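PDB 3G14: nitroreductase family protein from Clostridium novyi, which probably acts as a flavin-dependent oxidoreductase, although its physiological substrate and reaction are not established. Local coordinates for residues Cys123-Phe128 against Leu148-Val153; Lys43-Phe48 against Glu89-Val94; Lys9-Ile14 against Ile111-Thr116; Val50-Lys55 against Leu173-Trp178. All coordinates share one frame; numbering follows the deposited sequence.

Interaction 1 of 4, residues Cys123-Phe128 against Leu148-Val153; sequences CWIAAF and LTPLGV
L148 pairs with I125 through both backbone polar groups: L148 N donates to I125 O at 3.0 Å, and I125 N returns a bond to L148 O at 2.9 Å. The second donor approaches almost straight off the carbonyl oxygen, at a C=O...N angle of 173°. This closed pair is a single antiparallel hydrogen-bonded bridge, and the 123-128 segment otherwise stays irregular. The L148 side chain has CG placed between the backbone N and the carbonyl carbon (chi1 62°), and its two methyls divide the work. CD1 meets CD1 of I125 at 3.7 Å, while CD2 lies 3.8 Å from CE2 of F128, approaching that ring obliquely.

T149 contributes chiefly its hydroxyl. OG1 accepts from C123 N at 2.8 Å in a fairly straight bond (165° at the hydrogen) and gives its own proton to P150 O, 2.7 Å away. The direction of that second bond fixes the hydroxyl as a relay between the two backbones, so this buried oxygen is satisfied both as acceptor and as donor.

P150 presents its ring. CD packs 3.7 Å from CD1 of I125, whose side chain runs at about a right angle to the proline, and CG lies 4.0 Å from CB of C123.

Strand 144-151 is outermost in its sheet within this chain. Its T149 backbone bonds to I82 of strand 80-86, and the 123-128 loop takes the other edge at L148. Helix 70-77 covers I125, L148 and P150 through A71, A74 and V75, whereas W124 turns to helix 99-117, bonding E109 through NE1.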
# COMPACT_ATOMS: atom_id res chain seq x y z
N CYS B 123 9.81 5.87 -8.09
CA CYS B 123 9.26 7.14 -7.65
C CYS B 123 7.77 7.10 -7.89
O CYS B 123 7.33 6.96 -9.01
CB CYS B 123 9.90 8.30 -8.43
SG CYS B 123 9.38 9.92 -7.82
N TRP B 124 6.98 7.18 -6.81
CA TRP B 124 5.50 7.22 -6.98
C TRP B 124 5.05 8.40 -7.79
O TRP B 124 5.36 9.54 -7.47
CB TRP B 124 4.82 7.27 -5.63
CG TRP B 124 4.59 5.97 -4.96
CD1 TRP B 124 5.44 5.32 -4.10
CD2 TRP B 124 3.37 5.22 -4.95
NE1 TRP B 124 4.86 4.17 -3.63
CE2 TRP B 124 3.59 4.07 -4.14
CE3 TRP B 124 2.14 5.37 -5.59
CZ2 TRP B 124 2.60 3.10 -3.94
CZ3 TRP B 124 1.14 4.41 -5.36
CH2 TRP B 124 1.39 3.29 -4.54
N ILE B 125 4.31 8.16 -8.86
CA ILE B 125 3.69 9.26 -9.64
C ILE B 125 2.20 9.01 -9.81
O ILE B 125 1.80 8.00 -10.42
CB ILE B 125 4.39 9.40 -11.05
CG1 ILE B 125 5.91 9.63 -10.92
CG2 ILE B 125 3.64 10.46 -11.94
CD1 ILE B 125 6.74 9.31 -12.19
N ALA B 126 1.37 9.93 -9.31
CA ALA B 126 -0.07 9.77 -9.28
C ALA B 126 -0.82 10.87 -10.05
O ALA B 126 -2.02 10.73 -10.28
CB ALA B 126 -0.57 9.75 -7.86
N ALA B 127 -0.11 11.95 -10.41
CA ALA B 127 -0.72 13.13 -11.07
C ALA B 127 -0.40 13.17 -12.57
O ALA B 127 0.74 13.42 -12.97
CB ALA B 127 -0.23 14.43 -10.42
N PHE B 128 -1.42 12.94 -13.39
CA PHE B 128 -1.25 12.87 -14.84
C PHE B 128 -2.59 13.04 -15.50
O PHE B 128 -3.65 12.86 -14.87
CB PHE B 128 -0.59 11.55 -15.29
CG PHE B 128 -1.00 10.33 -14.47
CD1 PHE B 128 -2.30 9.81 -14.55
CD2 PHE B 128 -0.09 9.71 -13.64
CE1 PHE B 128 -2.68 8.69 -13.79
CE2 PHE B 128 -0.44 8.60 -12.88
CZ PHE B 128 -1.74 8.09 -12.96
N LEU B 148 1.98 5.17 -11.43
CA LEU B 148 3.07 4.64 -12.23
C LEU B 148 4.39 4.99 -11.55
O LEU B 148 4.47 5.89 -10.73
CB LEU B 148 2.96 5.16 -13.67
CG LEU B 148 3.06 6.67 -13.94
CD1 LEU B 148 4.52 7.11 -14.20
CD2 LEU B 148 2.16 7.05 -15.12
N THR B 149 5.45 4.28 -11.92
CA THR B 149 6.78 4.58 -11.43
C THR B 149 7.85 4.23 -12.46
O THR B 149 7.77 3.16 -13.13
CB THR B 149 7.06 3.80 -10.12
OG1 THR B 149 8.43 3.98 -9.69
CG2 THR B 149 6.81 2.32 -10.32
N PRO B 150 8.89 5.09 -12.57
CA PRO B 150 10.09 4.63 -13.27
C PRO B 150 10.73 3.48 -12.48
O PRO B 150 10.49 3.31 -11.29
CB PRO B 150 11.02 5.84 -13.21
CG PRO B 150 10.54 6.60 -11.95
CD PRO B 150 9.08 6.44 -11.98
N LEU B 151 11.55 2.71 -13.16
CA LEU B 151 12.31 1.61 -12.53
C LEU B 151 13.69 1.65 -13.15
O LEU B 151 13.82 1.61 -14.38
CB LEU B 151 11.63 0.27 -12.83
CG LEU B 151 12.26 -0.90 -12.05
CD1 LEU B 151 11.84 -0.75 -10.60
CD2 LEU B 151 11.82 -2.24 -12.65
N GLY B 152 14.73 1.77 -12.33
CA GLY B 152 16.10 1.80 -12.84
C GLY B 152 17.12 1.70 -11.72
O GLY B 152 16.81 1.83 -10.54
N VAL B 153 18.37 1.50 -12.09
CA VAL B 153 19.43 1.68 -11.13
C VAL B 153 19.61 3.18 -10.83
O VAL B 153 19.79 3.96 -11.75
CB VAL B 153 20.73 1.11 -11.67
CG1 VAL B 153 21.82 1.31 -10.64
CG2 VAL B 153 20.52 -0.34 -12.05

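Interaction 2 of 4, residues Lys43-Phe48 against Glu89-Val94; sequences KTPYKF and EESGDV
The carboxylate of E90, a flat group, borders P45 through one oxygen and K43 through the other. OE1 lies 3.6 Å from CA of P45, and OE2 is 4.1 Å from CB of K43. A second flat group, the Y46 ring, belongs to the same corner: CG2 of T44 sits over one of its faces, 3.5 Å above the plane and offset toward the rim.

Water joins the carboxylate to the opposite backbone. It donates to E90 OE2 at 2.6 Å and accepts from T44 N at 3.2 Å, so the T44 N-H is met by the water, which links it to the carboxylate. The E90 chain is arranged for this: CG stands anti to the backbone N (chi1 161°), and a bend at the next torsion (chi2 124°) carries CD round toward the 43-45 backbone. Its aliphatic part then rests on the proline, with CB of E90 and CB of P45 3.9 Å apart.

S91 adds a contact with the lysine chain. Its OG is 3.6 Å from CD of K43, against the methylene part of the lysine and not its charge. The ammonium stays apart from the acid as well: K43 NZ and E90 OE2 are 5.1 Å from each other, close enough for mutual attraction but not for a salt bridge.

Backbone bonds of P45 with N87 and of K47 with V85 set the context. Strand 46-51 begins where its antiparallel neighbour, strand 80-86, has just ended, and the short, weakly bonded helix 88-91 packs on the incoming chain. The contact thus closes one end of an antiparallel strand pair in the alpha/beta nitroreductase fold.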
# COMPACT_ATOMS: atom_id res chain seq x y z
N LYS B 43 -9.54 -10.79 -4.33
CA LYS B 43 -9.74 -10.40 -5.70
C LYS B 43 -8.53 -9.59 -6.14
O LYS B 43 -7.81 -9.01 -5.34
CB LYS B 43 -11.00 -9.57 -5.85
CG LYS B 43 -12.25 -10.32 -5.48
CD LYS B 43 -13.45 -9.36 -5.53
CE LYS B 43 -14.72 -10.04 -5.01
NZ LYS B 43 -14.93 -11.34 -5.69
N THR B 44 -8.30 -9.51 -7.42
CA THR B 44 -7.06 -8.81 -7.82
C THR B 44 -7.49 -7.85 -8.87
O THR B 44 -7.37 -8.16 -10.04
CB THR B 44 -5.99 -9.78 -8.34
OG1 THR B 44 -5.64 -10.71 -7.31
CG2 THR B 44 -4.71 -9.01 -8.76
N PRO B 45 -8.08 -6.71 -8.45
CA PRO B 45 -8.71 -5.80 -9.42
C PRO B 45 -7.75 -4.94 -10.28
O PRO B 45 -8.18 -3.97 -10.88
CB PRO B 45 -9.58 -4.90 -8.53
CG PRO B 45 -8.90 -4.86 -7.24
CD PRO B 45 -8.21 -6.20 -7.06
N TYR B 46 -6.48 -5.29 -10.32
CA TYR B 46 -5.45 -4.50 -11.03
C TYR B 46 -4.57 -5.43 -11.87
O TYR B 46 -4.55 -6.65 -11.67
CB TYR B 46 -4.58 -3.71 -10.03
CG TYR B 46 -4.13 -4.55 -8.86
CD1 TYR B 46 -3.07 -5.44 -8.99
CD2 TYR B 46 -4.81 -4.51 -7.64
CE1 TYR B 46 -2.69 -6.24 -7.91
CE2 TYR B 46 -4.46 -5.33 -6.59
CZ TYR B 46 -3.39 -6.19 -6.74
OH TYR B 46 -3.01 -6.99 -5.67
N LYS B 47 -3.92 -4.83 -12.85
CA LYS B 47 -2.83 -5.41 -13.62
C LYS B 47 -1.78 -4.33 -13.83
O LYS B 47 -2.05 -3.13 -13.60
CB LYS B 47 -3.35 -5.93 -14.97
CG LYS B 47 -4.45 -7.02 -14.86
CD LYS B 47 -4.92 -7.52 -16.25
CE LYS B 47 -5.75 -8.80 -16.12
NZ LYS B 47 -6.97 -8.66 -15.35
N PHE B 48 -0.59 -4.77 -14.26
CA PHE B 48 0.59 -3.92 -14.45
C PHE B 48 0.99 -3.95 -15.91
O PHE B 48 1.05 -5.04 -16.53
CB PHE B 48 1.76 -4.41 -13.56
CG PHE B 48 1.40 -4.38 -12.13
CD1 PHE B 48 1.37 -3.15 -11.44
CD2 PHE B 48 1.02 -5.54 -11.45
CE1 PHE B 48 0.97 -3.07 -10.12
CE2 PHE B 48 0.63 -5.47 -10.09
CZ PHE B 48 0.61 -4.23 -9.43
N GLU B 89 -14.96 -1.67 -10.87
CA GLU B 89 -16.18 -2.48 -10.78
C GLU B 89 -15.96 -3.90 -10.28
O GLU B 89 -16.92 -4.58 -9.94
CB GLU B 89 -16.88 -2.51 -12.14
CG GLU B 89 -17.13 -1.12 -12.72
CD GLU B 89 -18.11 -0.31 -11.91
OE1 GLU B 89 -19.22 -0.81 -11.60
OE2 GLU B 89 -17.76 0.85 -11.57
N GLU B 90 -14.73 -4.36 -10.21
CA GLU B 90 -14.49 -5.73 -9.80
C GLU B 90 -14.98 -5.95 -8.37
O GLU B 90 -15.81 -6.83 -8.12
CB GLU B 90 -13.02 -6.10 -9.92
CG GLU B 90 -12.64 -7.33 -9.08
CD GLU B 90 -12.00 -8.42 -9.90
OE1 GLU B 90 -11.13 -8.13 -10.74
OE2 GLU B 90 -12.39 -9.59 -9.69
N SER B 91 -14.49 -5.13 -7.44
CA SER B 91 -14.87 -5.27 -6.01
C SER B 91 -15.79 -4.11 -5.55
O SER B 91 -16.48 -4.23 -4.53
CB SER B 91 -13.61 -5.38 -5.14
OG SER B 91 -12.46 -5.90 -5.87
N GLY B 92 -15.82 -3.01 -6.31
CA GLY B 92 -16.64 -1.84 -5.99
C GLY B 92 -16.27 -1.12 -4.69
O GLY B 92 -15.09 -0.94 -4.35
N ASP B 93 -17.28 -0.72 -3.93
CA ASP B 93 -17.04 0.10 -2.72
C ASP B 93 -17.39 -0.63 -1.48
O ASP B 93 -18.39 -1.36 -1.43
CB ASP B 93 -17.85 1.38 -2.72
CG ASP B 93 -17.44 2.30 -3.81
OD1 ASP B 93 -16.36 2.12 -4.43
OD2 ASP B 93 -18.24 3.23 -4.02
N VAL B 94 -16.57 -0.40 -0.45
CA VAL B 94 -16.74 -1.05 0.83
C VAL B 94 -16.77 0.04 1.90
O VAL B 94 -15.79 0.74 2.05
CB VAL B 94 -15.59 -2.07 1.06
CG1 VAL B 94 -15.68 -2.72 2.42
CG2 VAL B 94 -15.59 -3.15 -0.06
O HOH W 1 -10.37 -11.22 -9.18

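Interaction 3 of 4, residues Lys9-Ile14 against Ile111-Thr116; sequences KKRKSI and IVLGAT. With SO4 (sulfate ion), chain E.
R11, the first residue beyond helix 4-10, belongs to the N-terminal Arg-Lys-Ser sequence of this nitroreductase and lays its aliphatic chain across helix 99-117. CD is 3.6 Å from CG1 of V112 and 4.1 Å from CD2 of L113, while CG passes 3.7 Å from OG1 of T116. CG stands anti to the backbone N (chi1 -174°), over the helix; beyond CD the chain leaves the helix, the bend at chi3 (52°) placing NE. Next door, CG of K10 meets the T116 methyl CG2 at 4.0 Å, the two side chains running alongside in opposing senses.

A sulfate ion, probably from the crystallisation liquor, lies at the guanidinium edge with its sulfur in the plane. R11 NH1 donates to O4 at 2.9 Å and R11 NH2 to O2 at 3.1 Å. S13 N reaches O3 at 2.8 Å in a nearly straight bond (173° at the hydrogen), and S13 OG also bonds O4. In relatives, arginine and serine of this N-terminal sequence contact the FMN cofactor, so the anion is consistent with a flavin phosphate position. R11 NH2 also donates to R36 O of the second subunit, and P38 of that subunit packs on the arginine.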
# COMPACT_ATOMS: atom_id res chain seq x y z
N LYS B 9 14.05 1.32 5.18
CA LYS B 9 14.90 2.47 5.42
C LYS B 9 15.54 2.99 4.15
O LYS B 9 15.73 4.20 4.01
CB LYS B 9 15.99 2.17 6.45
CG LYS B 9 15.46 2.02 7.86
CD LYS B 9 16.58 1.75 8.83
CE LYS B 9 16.03 1.30 10.15
NZ LYS B 9 17.13 1.08 11.15
N LYS B 10 15.89 2.09 3.23
CA LYS B 10 16.63 2.51 2.02
C LYS B 10 15.72 3.12 0.96
O LYS B 10 16.18 3.89 0.13
CB LYS B 10 17.40 1.31 1.44
CG LYS B 10 18.15 1.62 0.13
CD LYS B 10 19.35 0.71 -0.11
CE LYS B 10 19.73 0.57 -1.61
NZ LYS B 10 18.77 -0.30 -2.46
N ARG B 11 14.43 2.76 0.98
CA ARG B 11 13.52 3.23 -0.04
C ARG B 11 13.48 4.75 -0.07
O ARG B 11 13.24 5.38 0.95
CB ARG B 11 12.09 2.72 0.18
CG ARG B 11 11.14 3.09 -0.95
CD ARG B 11 9.75 3.43 -0.46
NE ARG B 11 9.73 4.42 0.61
CZ ARG B 11 9.86 5.74 0.44
NH1 ARG B 11 10.05 6.30 -0.77
NH2 ARG B 11 9.81 6.51 1.52
N LYS B 12 13.69 5.34 -1.24
CA LYS B 12 13.48 6.78 -1.42
C LYS B 12 12.98 7.08 -2.81
O LYS B 12 13.09 6.25 -3.71
CB LYS B 12 14.77 7.55 -1.14
CG LYS B 12 15.93 7.19 -2.03
CD LYS B 12 17.29 7.51 -1.40
CE LYS B 12 17.55 9.02 -1.29
NZ LYS B 12 17.11 9.80 -2.51
N SER B 13 12.45 8.29 -3.00
CA SER B 13 12.01 8.70 -4.33
C SER B 13 13.24 9.06 -5.16
O SER B 13 14.03 9.91 -4.79
CB SER B 13 11.05 9.89 -4.25
OG SER B 13 9.95 9.52 -3.51
N ILE B 14 13.42 8.37 -6.27
CA ILE B 14 14.59 8.54 -7.09
C ILE B 14 14.13 9.13 -8.41
O ILE B 14 13.10 8.74 -8.98
CB ILE B 14 15.34 7.20 -7.31
CG1 ILE B 14 15.91 6.64 -5.98
CG2 ILE B 14 16.44 7.37 -8.36
CD1 ILE B 14 16.94 7.52 -5.33
N ILE B 111 5.58 -3.45 -5.22
CA ILE B 111 6.46 -3.17 -6.40
C ILE B 111 7.62 -2.29 -5.97
O ILE B 111 8.81 -2.61 -6.19
CB ILE B 111 5.71 -2.42 -7.53
CG1 ILE B 111 4.54 -3.26 -8.09
CG2 ILE B 111 6.68 -2.03 -8.68
CD1 ILE B 111 4.95 -4.45 -8.90
N VAL B 112 7.26 -1.17 -5.34
CA VAL B 112 8.22 -0.16 -4.90
C VAL B 112 9.23 -0.73 -3.90
O VAL B 112 10.45 -0.59 -4.07
CB VAL B 112 7.47 1.11 -4.37
CG1 VAL B 112 8.38 2.00 -3.48
CG2 VAL B 112 6.84 1.88 -5.54
N LEU B 113 8.73 -1.39 -2.86
CA LEU B 113 9.66 -1.98 -1.90
C LEU B 113 10.48 -3.13 -2.49
O LEU B 113 11.68 -3.30 -2.19
CB LEU B 113 8.90 -2.43 -0.67
CG LEU B 113 8.26 -1.34 0.16
CD1 LEU B 113 7.35 -2.01 1.18
CD2 LEU B 113 9.35 -0.41 0.83
N GLY B 114 9.86 -3.93 -3.33
CA GLY B 114 10.58 -5.00 -4.00
C GLY B 114 11.69 -4.48 -4.93
O GLY B 114 12.79 -5.04 -4.95
N ALA B 115 11.40 -3.40 -5.66
CA ALA B 115 12.44 -2.72 -6.48
C ALA B 115 13.63 -2.33 -5.63
O ALA B 115 14.76 -2.58 -6.03
CB ALA B 115 11.90 -1.46 -7.16
N THR B 116 13.37 -1.69 -4.49
CA THR B 116 14.42 -1.30 -3.56
C THR B 116 15.28 -2.51 -3.13
O THR B 116 16.52 -2.46 -3.17
CB THR B 116 13.84 -0.64 -2.31
OG1 THR B 116 12.97 0.44 -2.69
CG2 THR B 116 14.96 -0.16 -1.39
S SO4 E . 10.89 9.98 -0.01
O1 SO4 E . 10.49 11.37 0.08
O2 SO4 E . 11.04 9.38 1.32
O3 SO4 E . 12.20 9.88 -0.66
O4 SO4 E . 9.86 9.24 -0.74

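Interaction 4 of 4, residues Val50-Lys55 against Leu173-Trp178; sequences VVESDK and LYIDKW
V50 and D176 form the tight side of this contact, where all four donors are backbone N-H groups; two meet backbone carbonyls and two meet D176 OD1. V50 N donates to Y174 O at 2.8 Å, and V50 O accepts from D176 N at 2.9 Å, so V50 straddles I175 in a parallel bridge. D176 then uses its side chain on the residues that follow the strand: OD1 accepts from E52 N at 2.8 Å and from S53 N at 3.1 Å. The E52 bond comes nearly head-on to OD1, while S53 N approaches from the syn side, 31° out of the carboxylate plane. Two N-H groups gripping one oxygen should hold the carboxylate's rotation and stabilise its charge. The backbone of D176 has a positive phi (69°), marking where the chain departs from the extended path of strand 173-175.

That strand is the outermost of its sheet within this chain and runs parallel to strand 46-51, whose other neighbour, strand 80-86, is antiparallel. S53 is at the N-cap position of helix 54-63, so the carboxylate is held where the chain passes from strand to helix.

CD1 of I175 lies 3.3 Å from V50 O, and CG2 of V50 meets CD1 of L173 at 3.7 Å. On the looser, partly exposed side the same I175 methyl lies along the E52 side chain, nearest CG at 3.7 Å. The other carboxylate oxygen of D176, OD2, has nothing nearer across the contact than CB of S53, at 3.8 Å, and the E52 carboxylate extends past I175 without pairing with D176.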
# COMPACT_ATOMS: atom_id res chain seq x y z
N VAL B 50 4.27 -3.07 -18.06
CA VAL B 50 5.68 -2.71 -18.13
C VAL B 50 5.88 -1.90 -19.41
O VAL B 50 5.63 -2.38 -20.50
CB VAL B 50 6.62 -3.95 -18.11
CG1 VAL B 50 8.11 -3.56 -18.38
CG2 VAL B 50 6.48 -4.71 -16.80
N VAL B 51 6.29 -0.65 -19.28
CA VAL B 51 6.50 0.19 -20.47
C VAL B 51 7.99 0.33 -20.77
O VAL B 51 8.73 0.98 -19.98
CB VAL B 51 5.86 1.58 -20.34
CG1 VAL B 51 6.15 2.41 -21.60
CG2 VAL B 51 4.36 1.47 -20.00
N GLU B 52 8.42 -0.24 -21.91
CA GLU B 52 9.83 -0.19 -22.35
C GLU B 52 10.06 0.68 -23.58
O GLU B 52 11.18 1.13 -23.80
CB GLU B 52 10.39 -1.59 -22.65
CG GLU B 52 10.47 -2.50 -21.42
CD GLU B 52 11.27 -3.80 -21.63
OE1 GLU B 52 11.92 -4.00 -22.68
OE2 GLU B 52 11.24 -4.63 -20.69
N SER B 53 9.02 0.84 -24.41
CA SER B 53 9.15 1.61 -25.65
C SER B 53 9.43 3.07 -25.35
O SER B 53 8.66 3.70 -24.62
CB SER B 53 7.86 1.52 -26.44
OG SER B 53 7.83 2.47 -27.50
N ASP B 54 10.47 3.63 -25.96
CA ASP B 54 10.84 5.01 -25.69
C ASP B 54 9.73 5.97 -26.12
O ASP B 54 9.49 6.97 -25.45
CB ASP B 54 12.19 5.37 -26.34
CG ASP B 54 12.84 6.62 -25.71
OD1 ASP B 54 12.62 6.90 -24.51
OD2 ASP B 54 13.59 7.36 -26.42
N LYS B 55 9.05 5.65 -27.22
CA LYS B 55 7.97 6.47 -27.73
C LYS B 55 6.85 6.57 -26.67
O LYS B 55 6.26 7.65 -26.45
CB LYS B 55 7.45 5.88 -29.06
CG LYS B 55 6.35 6.68 -29.75
CD LYS B 55 4.95 6.43 -29.16
CE LYS B 55 3.82 7.19 -29.91
NZ LYS B 55 2.51 7.07 -29.17
N LEU B 173 0.34 -9.10 -16.13
CA LEU B 173 1.54 -8.37 -16.56
C LEU B 173 1.61 -8.26 -18.08
O LEU B 173 1.69 -9.27 -18.81
CB LEU B 173 2.77 -9.07 -16.06
CG LEU B 173 4.11 -8.35 -16.21
CD1 LEU B 173 4.18 -7.15 -15.31
CD2 LEU B 173 5.16 -9.43 -15.85
N TYR B 174 1.59 -7.02 -18.55
CA TYR B 174 1.60 -6.67 -19.94
C TYR B 174 2.88 -5.94 -20.30
O TYR B 174 3.58 -5.39 -19.42
CB TYR B 174 0.38 -5.81 -20.26
CG TYR B 174 -0.97 -6.47 -20.02
CD1 TYR B 174 -1.21 -7.80 -20.42
CD2 TYR B 174 -2.02 -5.76 -19.41
CE1 TYR B 174 -2.47 -8.40 -20.23
CE2 TYR B 174 -3.27 -6.35 -19.21
CZ TYR B 174 -3.50 -7.66 -19.63
OH TYR B 174 -4.74 -8.23 -19.41
N ILE B 175 3.18 -5.90 -21.60
CA ILE B 175 4.33 -5.14 -22.13
C ILE B 175 3.82 -4.14 -23.15
O ILE B 175 3.21 -4.54 -24.16
CB ILE B 175 5.44 -6.06 -22.75
CG1 ILE B 175 6.62 -5.26 -23.32
CG2 ILE B 175 4.87 -7.01 -23.83
CD1 ILE B 175 7.41 -4.43 -22.35
N ASP B 176 4.04 -2.86 -22.84
CA ASP B 176 3.79 -1.67 -23.69
C ASP B 176 2.32 -1.34 -23.96
O ASP B 176 1.96 -0.17 -24.14
CB ASP B 176 4.56 -1.75 -25.03
CG ASP B 176 6.07 -1.56 -24.88
OD1 ASP B 176 6.51 -0.92 -23.89
OD2 ASP B 176 6.81 -2.03 -25.75
N LYS B 177 1.48 -2.38 -24.05
CA LYS B 177 0.12 -2.27 -24.47
C LYS B 177 -0.77 -3.17 -23.61
O LYS B 177 -0.44 -4.30 -23.29
CB LYS B 177 -0.01 -2.68 -25.94
CG LYS B 177 -1.41 -2.67 -26.45
CD LYS B 177 -1.45 -3.10 -27.91
CE LYS B 177 -2.87 -3.26 -28.42
NZ LYS B 177 -2.89 -3.67 -29.84
N TRP B 178 -1.91 -2.64 -23.21
CA TRP B 178 -2.89 -3.40 -22.44
C TRP B 178 -3.32 -4.65 -23.22
O TRP B 178 -3.70 -4.57 -24.39
CB TRP B 178 -4.11 -2.51 -22.14
CG TRP B 178 -5.18 -3.20 -21.38
CD1 TRP B 178 -6.33 -3.75 -21.86
CD2 TRP B 178 -5.21 -3.37 -19.96
NE1 TRP B 178 -7.06 -4.30 -20.83
CE2 TRP B 178 -6.40 -4.07 -19.65
CE3 TRP B 178 -4.34 -3.03 -18.93
CZ2 TRP B 178 -6.75 -4.40 -18.34
CZ3 TRP B 178 -4.67 -3.39 -17.63
CH2 TRP B 178 -5.88 -4.06 -17.34

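How the interactions relate
Interactions 1, 2 and 4 reach one mixed sheet: interaction 1 at outermost strand 144-151, interaction 4 at the other outermost strand, 173-175, and interaction 2 at the start of strand 46-51. Interactions 2 and 4 share strand 46-51 and are joined by a probable hydrogen bond from Y174 N to F48 O at 2.9 Å. Interaction 3 stands off the sheet, on the opposite side of the chain's centre from interaction 4, yet its centre is only 11 Å from that of interaction 1. There C123 CB packs 3.3 Å from I14 O, and L151 CD1 lies 3.5 Å from A115 CB. Interactions 1 and 3 both touch the second subunit; interaction 3 carries the sulfate, possibly marking the flavin phosphate site.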